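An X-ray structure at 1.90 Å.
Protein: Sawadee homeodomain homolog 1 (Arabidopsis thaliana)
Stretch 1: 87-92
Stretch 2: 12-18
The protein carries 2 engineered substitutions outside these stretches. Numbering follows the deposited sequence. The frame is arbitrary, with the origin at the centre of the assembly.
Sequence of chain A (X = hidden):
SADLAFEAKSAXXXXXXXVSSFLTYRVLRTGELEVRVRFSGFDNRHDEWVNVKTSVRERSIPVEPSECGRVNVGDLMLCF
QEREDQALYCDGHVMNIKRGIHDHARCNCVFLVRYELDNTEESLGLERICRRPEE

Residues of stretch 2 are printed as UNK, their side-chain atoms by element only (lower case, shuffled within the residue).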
# COMPACT_ATOMS: atom_id res chain seq x y z
N ALA A 87 5.51 -8.35 -9.39
CA ALA A 87 5.79 -7.66 -8.14
C ALA A 87 4.83 -6.48 -7.98
O ALA A 87 4.97 -5.46 -8.65
CB ALA A 87 7.24 -7.19 -8.11
N LEU A 88 3.85 -6.66 -7.10
CA LEU A 88 2.79 -5.66 -6.90
C LEU A 88 2.80 -5.14 -5.46
O LEU A 88 3.20 -5.85 -4.54
CB LEU A 88 1.42 -6.28 -7.22
CG LEU A 88 1.25 -6.90 -8.61
CD1 LEU A 88 -0.07 -7.65 -8.70
CD2 LEU A 88 1.35 -5.83 -9.71
N TYR A 89 2.38 -3.89 -5.28
CA TYR A 89 2.18 -3.34 -3.94
C TYR A 89 0.69 -3.43 -3.65
O TYR A 89 -0.11 -2.77 -4.32
CB TYR A 89 2.69 -1.90 -3.86
CG TYR A 89 4.20 -1.77 -3.90
CD1 TYR A 89 4.89 -1.77 -5.13
CD2 TYR A 89 4.95 -1.64 -2.73
CE1 TYR A 89 6.28 -1.64 -5.18
CE2 TYR A 89 6.35 -1.51 -2.77
CZ TYR A 89 7.00 -1.51 -4.00
OH TYR A 89 8.37 -1.39 -4.04
N CYS A 90 0.34 -4.26 -2.66
CA CYS A 90 -1.04 -4.66 -2.38
C CYS A 90 -1.38 -4.45 -0.91
O CYS A 90 -0.52 -4.58 -0.04
CB CYS A 90 -1.23 -6.16 -2.67
SG CYS A 90 -0.80 -6.65 -4.33
N ASP A 91 -2.65 -4.19 -0.62
CA ASP A 91 -3.10 -4.04 0.76
C ASP A 91 -3.16 -5.38 1.49
O ASP A 91 -3.62 -6.38 0.94
CB ASP A 91 -4.46 -3.35 0.82
CG ASP A 91 -4.36 -1.85 0.62
OD1 ASP A 91 -3.23 -1.31 0.65
OD2 ASP A 91 -5.42 -1.20 0.46
N GLY A 92 -2.69 -5.38 2.73
CA GLY A 92 -2.79 -6.54 3.60
C GLY A 92 -3.01 -6.09 5.02
O GLY A 92 -2.87 -4.90 5.33
N UNK A 12 -6.93 -2.41 -13.13
CA UNK A 12 -6.36 -3.47 -13.97
C UNK A 12 -5.90 -4.66 -13.12
O UNK A 12 -6.21 -5.81 -13.43
n UNK A 12 -5.02 -2.24 -17.97
c UNK A 12 -3.68 -2.21 -17.96
n UNK A 12 -3.00 -1.71 -16.94
c UNK A 12 -5.93 -1.76 -16.92
c UNK A 12 -5.35 -1.62 -15.51
n UNK A 12 -3.01 -2.69 -19.00
c UNK A 12 -5.17 -2.97 -14.80
N UNK A 13 -5.16 -4.38 -12.05
CA UNK A 13 -4.54 -5.43 -11.24
C UNK A 13 -4.77 -5.29 -9.73
O UNK A 13 -4.25 -6.08 -8.94
c UNK A 13 -3.03 -5.53 -11.54
o UNK A 13 -2.87 -3.30 -10.66
o UNK A 13 -1.14 -4.09 -11.73
c UNK A 13 -2.29 -4.22 -11.28
N UNK A 14 -5.56 -4.28 -9.34
CA UNK A 14 -5.92 -4.00 -7.94
C UNK A 14 -4.74 -3.61 -7.04
O UNK A 14 -4.87 -3.59 -5.82
c UNK A 14 -8.97 -4.73 -8.50
o UNK A 14 -10.96 -6.72 -10.84
c UNK A 14 -9.95 -6.34 -9.99
c UNK A 14 -6.76 -5.15 -7.35
c UNK A 14 -10.00 -5.11 -9.36
c UNK A 14 -7.85 -6.80 -8.92
c UNK A 14 -8.87 -7.20 -9.78
c UNK A 14 -7.88 -5.58 -8.26
N UNK A 15 -3.61 -3.27 -7.66
CA UNK A 15 -2.42 -2.84 -6.92
C UNK A 15 -2.32 -1.32 -6.89
O UNK A 15 -2.94 -0.64 -7.72
c UNK A 15 -1.17 -3.46 -7.54
N UNK A 16 -1.55 -0.79 -5.93
CA UNK A 16 -1.39 0.66 -5.75
C UNK A 16 -0.12 1.20 -6.42
O UNK A 16 0.94 0.56 -6.37
c UNK A 16 -3.97 3.05 -3.79
n UNK A 16 -4.38 -0.26 -2.51
c UNK A 16 -4.81 1.03 -2.75
c UNK A 16 -1.39 1.03 -4.27
c UNK A 16 -3.78 1.70 -3.43
c UNK A 16 -6.03 1.64 -2.42
c UNK A 16 -2.70 0.77 -3.59
c UNK A 16 -3.12 -0.40 -3.03
c UNK A 16 -5.17 3.66 -3.46
c UNK A 16 -6.19 2.96 -2.78
N UNK A 17 -0.25 2.37 -7.04
CA UNK A 17 0.87 3.02 -7.74
C UNK A 17 0.96 4.50 -7.35
O UNK A 17 -0.06 5.16 -7.18
c UNK A 17 -0.44 0.67 -9.80
c UNK A 17 1.93 0.84 -10.09
c UNK A 17 0.81 -1.25 -10.58
c UNK A 17 0.73 1.43 -9.73
c UNK A 17 -0.41 -0.67 -10.23
c UNK A 17 0.69 2.88 -9.26
o UNK A 17 0.85 -2.56 -11.00
c UNK A 17 1.98 -0.51 -10.52
N UNK A 18 2.18 5.01 -7.23
CA UNK A 18 2.38 6.43 -6.93
C UNK A 18 1.87 7.32 -8.06
O UNK A 18 2.15 7.07 -9.24
o UNK A 18 5.59 6.08 -5.18
o UNK A 18 3.52 5.81 -4.49
c UNK A 18 3.86 6.73 -6.67
c UNK A 18 4.35 6.16 -5.35
O HOH W 1 -4.54 -3.61 -2.88
O HOH W 2 2.05 -2.04 -7.46
O HOH W 3 -6.74 -2.25 -1.43

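Position 12 carries seven side-chain atoms: three carbons, a nitrogen, then a carbon bearing two more nitrogens. They touch nothing of stretch 1. That guanidinium makes it Arg12, whose charge is at home where it is exposed.

Position 13 has two carbons, the second holding two oxygens, a carboxylate on the shortest possible stem. CB points toward stretch 1, and one of the two oxygens lies 3.6 Å from CD2 of Leu88; this is Asp13, and that oxygen is OD2. The short stem lets OD1 of Asp13 turn back on its own chain, accepting a hydrogen bond of 3.1 Å from N of position 15 and so bracing the loop.

Position 14 shows one carbon followed by a six-carbon ring bearing an oxygen. The end of the side chain leads away from stretch 1, hence Tyr14, whose ring can lie exposed because the residue's link is through its backbone: water 1 donates to O of Tyr14 and accepts from N of Asp91, both at 3.0 Å.

Position 15 has a single side-chain carbon. Buried and directed toward stretch 1, this CB packs 3.8 Å from CB of Leu88 and 3.5 Å from O of Tyr89; the residue is Ala15. A lone methyl suits so close an approach to the opposing backbone.

Position 16 has one carbon and then fused five- and six-membered rings of eight carbons and one nitrogen. The backbone N lies 2.9 Å from O of Tyr89, and the ring nitrogen lies 3.3 Å from OD2 of Asp91; this is Trp16. Its N donates nearly linearly, while its NE1 makes only a weak hydrogen bond. The indole thus combines a broad apolar surface with one polar donor.

Position 17 again shows one carbon and a six-carbon ring with an oxygen. CB points away, yet the long ring brings that oxygen within 3.6 Å of CD2 of Leu88: Tyr17. Its OH donates to OD2 of Asp13 at 2.6 Å, so the two side chains meet beside the leucine.

Position 18 has two carbons, the second with two oxygens, out of reach of stretch 1. It is Asp18, its carboxylate suited to a partly exposed place.

The contact centres on the hydrogen bond from N of Trp16 to O of Tyr89. Water 2 extends it, accepting from N of Tyr89 and donating to O of Trp16. The strand axes make an angle of 112°, far from antiparallel. Leu88 packs against Ala15, and Asp91 adds a weak hydrogen bond from the indole NE1, with water 3 bridging the same pair.

Stretch 2, residues 12-18: RDYAWYD
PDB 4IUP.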